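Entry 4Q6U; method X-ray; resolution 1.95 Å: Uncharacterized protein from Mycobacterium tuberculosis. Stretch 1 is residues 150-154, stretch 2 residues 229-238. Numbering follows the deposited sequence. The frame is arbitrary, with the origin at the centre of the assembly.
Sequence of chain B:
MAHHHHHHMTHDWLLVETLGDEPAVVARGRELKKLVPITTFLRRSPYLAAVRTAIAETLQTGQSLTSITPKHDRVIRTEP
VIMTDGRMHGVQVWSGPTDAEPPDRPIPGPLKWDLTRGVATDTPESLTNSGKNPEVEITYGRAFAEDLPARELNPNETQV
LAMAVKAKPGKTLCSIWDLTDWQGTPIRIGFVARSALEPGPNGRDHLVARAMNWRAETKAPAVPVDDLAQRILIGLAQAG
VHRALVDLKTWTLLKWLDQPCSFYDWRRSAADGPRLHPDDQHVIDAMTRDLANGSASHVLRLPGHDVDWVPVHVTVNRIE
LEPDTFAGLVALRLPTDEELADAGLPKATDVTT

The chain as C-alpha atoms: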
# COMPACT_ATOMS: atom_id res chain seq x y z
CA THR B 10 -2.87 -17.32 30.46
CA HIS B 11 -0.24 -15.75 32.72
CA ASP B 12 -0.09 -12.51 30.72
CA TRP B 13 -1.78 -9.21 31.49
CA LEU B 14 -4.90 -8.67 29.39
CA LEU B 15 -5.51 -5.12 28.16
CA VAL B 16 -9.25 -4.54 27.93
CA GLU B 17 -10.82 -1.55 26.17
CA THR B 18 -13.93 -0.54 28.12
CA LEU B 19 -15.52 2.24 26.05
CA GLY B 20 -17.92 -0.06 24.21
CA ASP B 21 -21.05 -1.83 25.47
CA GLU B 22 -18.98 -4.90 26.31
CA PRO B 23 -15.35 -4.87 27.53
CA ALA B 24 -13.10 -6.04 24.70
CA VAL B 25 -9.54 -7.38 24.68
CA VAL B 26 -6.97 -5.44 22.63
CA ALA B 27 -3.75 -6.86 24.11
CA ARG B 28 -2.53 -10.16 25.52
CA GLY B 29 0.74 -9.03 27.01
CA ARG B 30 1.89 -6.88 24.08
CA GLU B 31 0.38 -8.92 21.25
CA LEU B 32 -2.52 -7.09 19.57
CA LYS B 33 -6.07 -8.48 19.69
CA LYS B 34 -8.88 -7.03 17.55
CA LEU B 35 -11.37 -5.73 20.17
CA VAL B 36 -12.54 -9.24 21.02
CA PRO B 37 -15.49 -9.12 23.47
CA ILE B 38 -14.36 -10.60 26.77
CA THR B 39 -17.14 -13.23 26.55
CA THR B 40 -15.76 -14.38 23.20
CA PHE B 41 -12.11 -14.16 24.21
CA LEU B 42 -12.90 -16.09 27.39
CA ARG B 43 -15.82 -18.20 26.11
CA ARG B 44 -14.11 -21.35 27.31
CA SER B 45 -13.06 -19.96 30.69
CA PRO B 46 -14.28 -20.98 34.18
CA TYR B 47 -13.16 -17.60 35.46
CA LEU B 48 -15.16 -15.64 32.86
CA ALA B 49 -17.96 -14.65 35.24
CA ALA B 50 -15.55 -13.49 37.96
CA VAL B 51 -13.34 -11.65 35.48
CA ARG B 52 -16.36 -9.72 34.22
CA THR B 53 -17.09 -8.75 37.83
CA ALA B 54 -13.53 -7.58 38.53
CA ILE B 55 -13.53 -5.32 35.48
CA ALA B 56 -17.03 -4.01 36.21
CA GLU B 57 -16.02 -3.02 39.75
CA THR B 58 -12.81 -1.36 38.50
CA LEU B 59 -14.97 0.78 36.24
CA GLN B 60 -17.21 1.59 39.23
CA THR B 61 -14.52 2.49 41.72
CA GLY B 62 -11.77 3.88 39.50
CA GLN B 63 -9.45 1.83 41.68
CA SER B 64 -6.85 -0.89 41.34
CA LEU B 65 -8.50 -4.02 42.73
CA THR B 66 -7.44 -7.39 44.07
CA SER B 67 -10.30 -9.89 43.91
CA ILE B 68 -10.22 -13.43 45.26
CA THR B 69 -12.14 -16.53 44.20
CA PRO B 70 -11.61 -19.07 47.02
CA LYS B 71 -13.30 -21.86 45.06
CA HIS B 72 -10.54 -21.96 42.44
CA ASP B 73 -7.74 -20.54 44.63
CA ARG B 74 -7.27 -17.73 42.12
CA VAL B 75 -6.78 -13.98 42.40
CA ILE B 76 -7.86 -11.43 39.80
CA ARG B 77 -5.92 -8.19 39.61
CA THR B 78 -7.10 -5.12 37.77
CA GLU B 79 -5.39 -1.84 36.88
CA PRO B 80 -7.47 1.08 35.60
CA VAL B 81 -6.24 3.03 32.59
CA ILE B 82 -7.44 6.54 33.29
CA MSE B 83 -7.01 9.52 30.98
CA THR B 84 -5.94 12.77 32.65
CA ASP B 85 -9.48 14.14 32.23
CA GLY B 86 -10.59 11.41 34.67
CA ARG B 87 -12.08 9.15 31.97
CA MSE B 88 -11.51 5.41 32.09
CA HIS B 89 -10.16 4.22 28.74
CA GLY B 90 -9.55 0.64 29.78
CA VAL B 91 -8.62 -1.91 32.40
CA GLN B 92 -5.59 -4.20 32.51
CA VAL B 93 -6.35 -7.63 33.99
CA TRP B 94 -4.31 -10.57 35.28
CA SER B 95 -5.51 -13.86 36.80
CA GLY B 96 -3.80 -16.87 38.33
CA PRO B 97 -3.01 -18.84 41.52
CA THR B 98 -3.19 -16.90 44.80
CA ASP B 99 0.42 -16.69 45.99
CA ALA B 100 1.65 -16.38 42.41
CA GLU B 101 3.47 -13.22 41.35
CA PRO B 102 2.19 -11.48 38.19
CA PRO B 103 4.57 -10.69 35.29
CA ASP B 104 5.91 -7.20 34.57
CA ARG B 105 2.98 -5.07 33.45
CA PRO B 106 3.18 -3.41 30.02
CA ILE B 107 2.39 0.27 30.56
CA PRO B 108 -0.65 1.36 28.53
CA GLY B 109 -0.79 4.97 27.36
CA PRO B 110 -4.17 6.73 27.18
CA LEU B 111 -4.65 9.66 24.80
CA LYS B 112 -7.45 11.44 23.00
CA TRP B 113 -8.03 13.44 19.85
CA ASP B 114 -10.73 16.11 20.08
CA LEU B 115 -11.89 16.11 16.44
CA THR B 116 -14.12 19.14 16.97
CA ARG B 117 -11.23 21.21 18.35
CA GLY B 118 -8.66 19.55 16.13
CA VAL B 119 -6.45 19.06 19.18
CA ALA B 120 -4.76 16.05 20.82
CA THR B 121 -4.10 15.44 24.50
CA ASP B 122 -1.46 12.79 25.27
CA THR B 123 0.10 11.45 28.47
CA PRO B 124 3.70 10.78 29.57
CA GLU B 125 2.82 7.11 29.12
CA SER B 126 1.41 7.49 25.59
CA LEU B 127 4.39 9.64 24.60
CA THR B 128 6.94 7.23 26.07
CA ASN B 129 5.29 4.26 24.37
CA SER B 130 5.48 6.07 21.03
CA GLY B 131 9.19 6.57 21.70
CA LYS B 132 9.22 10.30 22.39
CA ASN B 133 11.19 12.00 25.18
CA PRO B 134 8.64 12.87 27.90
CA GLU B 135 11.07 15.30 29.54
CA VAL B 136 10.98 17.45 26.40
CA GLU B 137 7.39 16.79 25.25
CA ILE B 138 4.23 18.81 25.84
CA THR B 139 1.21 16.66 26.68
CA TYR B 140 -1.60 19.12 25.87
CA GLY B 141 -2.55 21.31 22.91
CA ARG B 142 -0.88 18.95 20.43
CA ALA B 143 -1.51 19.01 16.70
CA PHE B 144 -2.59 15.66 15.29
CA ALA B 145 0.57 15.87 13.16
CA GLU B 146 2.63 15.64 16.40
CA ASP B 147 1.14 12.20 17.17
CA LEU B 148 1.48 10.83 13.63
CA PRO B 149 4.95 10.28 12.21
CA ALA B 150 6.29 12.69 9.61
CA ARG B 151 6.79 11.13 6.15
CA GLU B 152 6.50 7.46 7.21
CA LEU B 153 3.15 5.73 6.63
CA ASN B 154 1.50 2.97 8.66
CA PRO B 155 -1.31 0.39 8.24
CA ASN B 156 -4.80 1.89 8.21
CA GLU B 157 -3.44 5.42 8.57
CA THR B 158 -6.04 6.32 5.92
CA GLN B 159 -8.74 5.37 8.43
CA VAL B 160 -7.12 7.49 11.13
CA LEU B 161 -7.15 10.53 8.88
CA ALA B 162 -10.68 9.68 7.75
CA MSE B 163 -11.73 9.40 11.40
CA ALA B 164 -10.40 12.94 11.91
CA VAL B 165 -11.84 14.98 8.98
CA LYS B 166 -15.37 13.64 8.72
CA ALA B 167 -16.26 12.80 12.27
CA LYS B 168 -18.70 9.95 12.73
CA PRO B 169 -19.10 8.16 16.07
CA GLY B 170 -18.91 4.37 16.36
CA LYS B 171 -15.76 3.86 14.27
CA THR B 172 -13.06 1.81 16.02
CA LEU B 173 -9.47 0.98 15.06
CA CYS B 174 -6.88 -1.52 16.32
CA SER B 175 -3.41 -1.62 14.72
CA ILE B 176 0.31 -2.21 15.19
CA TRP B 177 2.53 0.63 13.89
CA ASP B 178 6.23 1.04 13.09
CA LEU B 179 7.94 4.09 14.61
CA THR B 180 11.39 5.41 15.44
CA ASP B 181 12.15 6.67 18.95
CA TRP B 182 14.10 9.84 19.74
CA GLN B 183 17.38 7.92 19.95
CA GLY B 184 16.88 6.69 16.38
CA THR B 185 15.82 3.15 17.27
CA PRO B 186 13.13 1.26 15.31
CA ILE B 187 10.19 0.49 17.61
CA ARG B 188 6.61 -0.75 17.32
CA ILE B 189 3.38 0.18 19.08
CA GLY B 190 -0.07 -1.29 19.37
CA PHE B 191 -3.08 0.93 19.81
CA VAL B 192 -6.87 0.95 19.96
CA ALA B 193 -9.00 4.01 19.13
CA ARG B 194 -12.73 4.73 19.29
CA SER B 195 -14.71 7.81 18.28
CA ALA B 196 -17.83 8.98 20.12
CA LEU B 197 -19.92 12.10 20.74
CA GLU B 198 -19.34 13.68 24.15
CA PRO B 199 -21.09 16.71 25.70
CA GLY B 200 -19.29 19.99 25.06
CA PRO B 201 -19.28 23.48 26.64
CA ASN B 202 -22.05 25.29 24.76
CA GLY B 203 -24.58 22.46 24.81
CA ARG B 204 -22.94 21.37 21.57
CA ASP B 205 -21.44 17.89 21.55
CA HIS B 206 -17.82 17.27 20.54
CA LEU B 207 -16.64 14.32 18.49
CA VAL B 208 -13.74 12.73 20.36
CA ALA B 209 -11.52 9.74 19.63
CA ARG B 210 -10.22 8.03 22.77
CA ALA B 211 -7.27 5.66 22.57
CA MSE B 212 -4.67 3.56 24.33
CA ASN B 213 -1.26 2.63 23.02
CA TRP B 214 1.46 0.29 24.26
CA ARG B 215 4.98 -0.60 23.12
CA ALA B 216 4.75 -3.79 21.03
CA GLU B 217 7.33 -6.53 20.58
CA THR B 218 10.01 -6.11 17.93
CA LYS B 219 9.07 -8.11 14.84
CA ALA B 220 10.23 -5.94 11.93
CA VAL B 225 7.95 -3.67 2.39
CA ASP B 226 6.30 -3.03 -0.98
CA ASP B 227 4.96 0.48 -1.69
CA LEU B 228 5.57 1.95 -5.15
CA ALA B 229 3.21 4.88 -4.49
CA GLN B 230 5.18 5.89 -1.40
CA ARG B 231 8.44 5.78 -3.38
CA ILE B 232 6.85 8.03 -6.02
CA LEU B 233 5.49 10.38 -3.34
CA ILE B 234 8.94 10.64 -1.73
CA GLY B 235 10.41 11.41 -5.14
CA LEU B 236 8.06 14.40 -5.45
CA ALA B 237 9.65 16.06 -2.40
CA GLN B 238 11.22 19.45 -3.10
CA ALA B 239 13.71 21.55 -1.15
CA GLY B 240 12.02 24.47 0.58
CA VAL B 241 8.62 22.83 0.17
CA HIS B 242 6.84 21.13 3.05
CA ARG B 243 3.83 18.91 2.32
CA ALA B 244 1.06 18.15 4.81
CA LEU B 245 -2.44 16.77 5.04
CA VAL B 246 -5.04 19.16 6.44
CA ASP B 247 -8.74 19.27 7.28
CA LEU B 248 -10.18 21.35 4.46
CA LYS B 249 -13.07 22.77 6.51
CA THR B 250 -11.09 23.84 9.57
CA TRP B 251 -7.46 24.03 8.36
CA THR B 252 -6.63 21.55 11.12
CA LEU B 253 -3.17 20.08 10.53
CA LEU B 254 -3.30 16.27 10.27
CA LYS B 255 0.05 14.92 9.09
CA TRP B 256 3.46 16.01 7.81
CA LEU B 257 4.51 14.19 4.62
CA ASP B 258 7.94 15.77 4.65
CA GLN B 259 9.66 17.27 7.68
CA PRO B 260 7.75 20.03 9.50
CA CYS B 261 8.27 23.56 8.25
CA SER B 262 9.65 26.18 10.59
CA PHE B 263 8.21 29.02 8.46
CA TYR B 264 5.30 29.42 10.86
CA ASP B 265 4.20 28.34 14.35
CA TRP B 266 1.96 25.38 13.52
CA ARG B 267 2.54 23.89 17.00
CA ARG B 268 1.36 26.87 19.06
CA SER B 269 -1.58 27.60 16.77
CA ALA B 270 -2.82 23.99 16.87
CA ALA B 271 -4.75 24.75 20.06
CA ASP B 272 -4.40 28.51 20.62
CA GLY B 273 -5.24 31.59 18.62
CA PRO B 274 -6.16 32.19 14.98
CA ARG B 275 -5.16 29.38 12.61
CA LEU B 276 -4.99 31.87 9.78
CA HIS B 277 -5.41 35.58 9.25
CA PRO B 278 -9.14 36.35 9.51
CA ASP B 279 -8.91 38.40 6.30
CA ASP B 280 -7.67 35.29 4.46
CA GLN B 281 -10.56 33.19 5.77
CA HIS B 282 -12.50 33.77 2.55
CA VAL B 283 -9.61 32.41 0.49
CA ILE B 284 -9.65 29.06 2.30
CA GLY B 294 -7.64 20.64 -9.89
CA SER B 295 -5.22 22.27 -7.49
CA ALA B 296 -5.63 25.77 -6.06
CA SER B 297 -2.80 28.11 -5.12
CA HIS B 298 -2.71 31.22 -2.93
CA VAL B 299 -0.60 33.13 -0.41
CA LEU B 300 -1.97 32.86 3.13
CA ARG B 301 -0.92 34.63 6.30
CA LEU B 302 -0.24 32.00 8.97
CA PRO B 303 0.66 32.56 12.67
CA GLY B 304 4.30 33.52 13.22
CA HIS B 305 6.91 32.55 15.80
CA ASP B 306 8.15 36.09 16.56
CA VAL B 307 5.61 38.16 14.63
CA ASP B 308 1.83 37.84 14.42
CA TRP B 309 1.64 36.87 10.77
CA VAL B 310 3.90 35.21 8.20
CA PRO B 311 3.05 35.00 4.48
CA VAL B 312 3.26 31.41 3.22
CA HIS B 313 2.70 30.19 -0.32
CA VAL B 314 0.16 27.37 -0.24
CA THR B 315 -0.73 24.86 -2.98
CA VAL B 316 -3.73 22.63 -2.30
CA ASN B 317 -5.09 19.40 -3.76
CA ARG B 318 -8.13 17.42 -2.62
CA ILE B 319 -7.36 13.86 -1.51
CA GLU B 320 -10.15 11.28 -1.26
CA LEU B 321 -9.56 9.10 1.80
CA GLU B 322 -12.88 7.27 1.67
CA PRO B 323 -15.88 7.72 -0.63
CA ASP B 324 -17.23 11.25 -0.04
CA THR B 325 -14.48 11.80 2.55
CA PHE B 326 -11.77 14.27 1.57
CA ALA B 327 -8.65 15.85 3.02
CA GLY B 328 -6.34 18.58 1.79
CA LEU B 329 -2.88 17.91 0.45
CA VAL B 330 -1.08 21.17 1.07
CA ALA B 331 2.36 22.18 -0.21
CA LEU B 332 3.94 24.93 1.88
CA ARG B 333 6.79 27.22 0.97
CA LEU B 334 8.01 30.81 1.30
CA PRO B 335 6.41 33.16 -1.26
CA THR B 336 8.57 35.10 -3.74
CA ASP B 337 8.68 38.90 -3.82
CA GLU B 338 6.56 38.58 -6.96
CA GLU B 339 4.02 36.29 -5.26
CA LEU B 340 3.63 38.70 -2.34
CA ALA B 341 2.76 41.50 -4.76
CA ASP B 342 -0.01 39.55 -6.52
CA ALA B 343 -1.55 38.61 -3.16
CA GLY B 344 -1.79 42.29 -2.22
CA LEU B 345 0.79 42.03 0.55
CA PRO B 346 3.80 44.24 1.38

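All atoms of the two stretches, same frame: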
# COMPACT_ATOMS: atom_id res chain seq x y z
N ALA B 150 6.09 11.94 10.84
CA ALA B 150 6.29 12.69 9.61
C ALA B 150 6.77 11.70 8.56
O ALA B 150 7.50 10.76 8.90
CB ALA B 150 7.29 13.81 9.80
N ARG B 151 6.31 11.88 7.32
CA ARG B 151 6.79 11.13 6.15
C ARG B 151 6.38 9.65 6.14
O ARG B 151 5.70 9.21 5.22
CB ARG B 151 8.32 11.28 6.03
CG ARG B 151 9.03 10.34 5.04
CD ARG B 151 8.70 10.64 3.58
NE ARG B 151 8.98 12.02 3.16
CZ ARG B 151 10.13 12.42 2.61
NH1 ARG B 151 11.12 11.57 2.43
NH2 ARG B 151 10.28 13.69 2.25
N GLU B 152 6.79 8.90 7.17
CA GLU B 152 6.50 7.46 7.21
C GLU B 152 5.01 7.14 7.36
O GLU B 152 4.31 7.78 8.14
CB GLU B 152 7.27 6.80 8.36
CG GLU B 152 8.72 7.22 8.45
CD GLU B 152 9.56 6.68 7.32
OE1 GLU B 152 9.30 5.54 6.88
OE2 GLU B 152 10.48 7.39 6.87
N LEU B 153 4.56 6.12 6.64
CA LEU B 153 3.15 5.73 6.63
C LEU B 153 2.95 4.39 7.35
O LEU B 153 3.82 3.54 7.34
CB LEU B 153 2.65 5.61 5.18
CG LEU B 153 2.87 6.85 4.31
CD1 LEU B 153 2.31 6.59 2.91
CD2 LEU B 153 2.24 8.06 4.92
N ASN B 154 1.77 4.20 7.93
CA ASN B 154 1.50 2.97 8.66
C ASN B 154 0.17 2.36 8.25
O ASN B 154 -0.64 3.05 7.62
CB ASN B 154 1.51 3.24 10.17
CG ASN B 154 2.87 3.00 10.77
OD1 ASN B 154 3.35 1.86 10.82
ND2 ASN B 154 3.51 4.06 11.24
N ALA B 229 3.79 3.54 -4.60
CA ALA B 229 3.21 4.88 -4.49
C ALA B 229 4.00 5.74 -3.50
O ALA B 229 4.25 6.93 -3.74
CB ALA B 229 1.75 4.80 -4.08
N GLN B 230 4.41 5.14 -2.39
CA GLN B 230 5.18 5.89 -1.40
C GLN B 230 6.55 6.29 -1.97
O GLN B 230 7.03 7.38 -1.70
CB GLN B 230 5.34 5.08 -0.10
CG GLN B 230 6.32 5.69 0.94
CD GLN B 230 5.82 6.98 1.61
OE1 GLN B 230 4.95 7.68 1.09
NE2 GLN B 230 6.38 7.29 2.78
N ARG B 231 7.15 5.43 -2.79
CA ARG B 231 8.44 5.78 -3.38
C ARG B 231 8.28 6.94 -4.37
O ARG B 231 9.12 7.84 -4.45
CB ARG B 231 9.06 4.56 -4.05
CG ARG B 231 9.51 3.50 -3.04
CD ARG B 231 9.96 2.20 -3.72
NE ARG B 231 10.55 1.27 -2.76
CZ ARG B 231 11.81 1.34 -2.34
NH1 ARG B 231 12.63 2.28 -2.79
NH2 ARG B 231 12.27 0.45 -1.46
N ILE B 232 7.18 6.93 -5.11
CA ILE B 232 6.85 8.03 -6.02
C ILE B 232 6.59 9.32 -5.22
O ILE B 232 7.12 10.38 -5.54
CB ILE B 232 5.63 7.64 -6.90
CG1 ILE B 232 6.01 6.45 -7.83
CG2 ILE B 232 5.18 8.82 -7.75
CD1 ILE B 232 4.83 5.90 -8.58
N LEU B 233 5.82 9.21 -4.15
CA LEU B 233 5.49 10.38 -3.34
C LEU B 233 6.75 11.02 -2.75
O LEU B 233 6.91 12.25 -2.77
CB LEU B 233 4.52 9.97 -2.22
CG LEU B 233 3.33 10.87 -1.91
CD1 LEU B 233 2.52 11.10 -3.18
CD2 LEU B 233 2.48 10.21 -0.85
N ILE B 234 7.66 10.18 -2.25
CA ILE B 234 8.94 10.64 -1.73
C ILE B 234 9.75 11.34 -2.81
O ILE B 234 10.40 12.37 -2.56
CB ILE B 234 9.75 9.45 -1.14
CG1 ILE B 234 9.11 9.01 0.19
CG2 ILE B 234 11.19 9.82 -0.92
CD1 ILE B 234 9.83 7.83 0.85
N GLY B 235 9.69 10.81 -4.03
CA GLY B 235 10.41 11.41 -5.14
C GLY B 235 9.90 12.79 -5.51
O GLY B 235 10.62 13.56 -6.13
N LEU B 236 8.65 13.09 -5.15
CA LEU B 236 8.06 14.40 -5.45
C LEU B 236 8.45 15.48 -4.43
O LEU B 236 8.09 16.66 -4.59
CB LEU B 236 6.53 14.28 -5.50
CG LEU B 236 5.94 13.64 -6.75
CD1 LEU B 236 4.48 13.28 -6.54
CD2 LEU B 236 6.10 14.60 -7.95
N ALA B 237 9.20 15.09 -3.41
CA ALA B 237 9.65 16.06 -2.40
C ALA B 237 10.50 17.14 -3.08
O ALA B 237 11.10 16.90 -4.12
CB ALA B 237 10.42 15.39 -1.29
N GLN B 238 10.53 18.32 -2.49
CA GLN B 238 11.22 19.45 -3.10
C GLN B 238 11.79 20.33 -2.01
O GLN B 238 11.09 20.64 -1.04
CB GLN B 238 10.27 20.24 -3.99
CG GLN B 238 10.85 21.52 -4.56
CD GLN B 238 11.50 21.29 -5.91
OE1 GLN B 238 11.06 20.45 -6.68
NE2 GLN B 238 12.57 22.04 -6.19
O HOH W 1 4.97 10.14 2.60

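This is a small contact in which a loop lies against the C-terminal part of a helix and the turn that follows it, held by one direct hydrogen bond, one bridging water and a few van der Waals contacts. It buries 244 Å², both sides summed. The two stretches are far apart in sequence: touching residues are at least 77 positions apart.

The loop, residues 150-154, has no regular secondary structure. The helix begins earlier in the chain and runs to Gly235. The backbones stay well apart: the CA atoms of Arg151 and Ile234 are 8.2 Å from each other, and those of Leu153 and Gln230 are 8.3 Å apart. Side chains therefore do most of the bridging.

Gln230 is the polar centre of the contact. Its CA-to-CB bond points toward the loop, and the side chain has chi1 t and chi2 p. This brings the amide group up to the loop backbone. Gln230 NE2 donates a hydrogen bond to Arg151 O, with a distance of 3.2 Å and an N-H...acceptor angle of 150°. The acceptor is a main-chain carbonyl, so the bond does not involve the Arg151 side chain.

Water 1 adds a second link between the same two residues. The O atom of water 1 donates to Arg151 O at 2.9 Å and to Gln230 OE1 at 2.9 Å. Arg151 O thus accepts from both the Gln230 amide and the water. Both ends of the Gln230 amide are engaged, NE2 directly and OE1 through the water.

Leu153 packs beside this polar group. Its CA-to-CB bond points toward the helix, with chi1 m and chi2 t. Leu153 CD1 lies 3.4 Å from Gln230 OE1. This is a close contact between a methyl group and an oxygen, and it places a nonpolar side chain next to the amide.

The Arg151 side chain lies against Ile234, in the last turn of the helix, and Ala237, just after it. Its phi/psi of 70/-59 is unusual for a residue with a side chain. Within the loop, Glu152 N donates to Ala150 O at 2.6 Å, so a tight turn surrounds Arg151. The CA-to-CB bond of Arg151 points sideways, but the end of its side chain comes nearer to the helix. Chi1 is t, and chi2 and chi3 are both p, so the chain is bent rather than extended. Arg151 NH1 lies 3.8 Å from Ile234 CG2, and Arg151 NH2 lies 3.9 Å from Ala237 CB. Both carbons approach the guanidinium obliquely. These are van der Waals contacts. Arg151 NE and NH2 find their hydrogen bonds elsewhere in the structure.

Ala237 lies in the turn after the helix. Ala237 N donates to Ile234 O at 3.1 Å, and the Ala237 CA-to-CB bond points toward the loop. Ile234 and Ala237 both touch the same guanidinium.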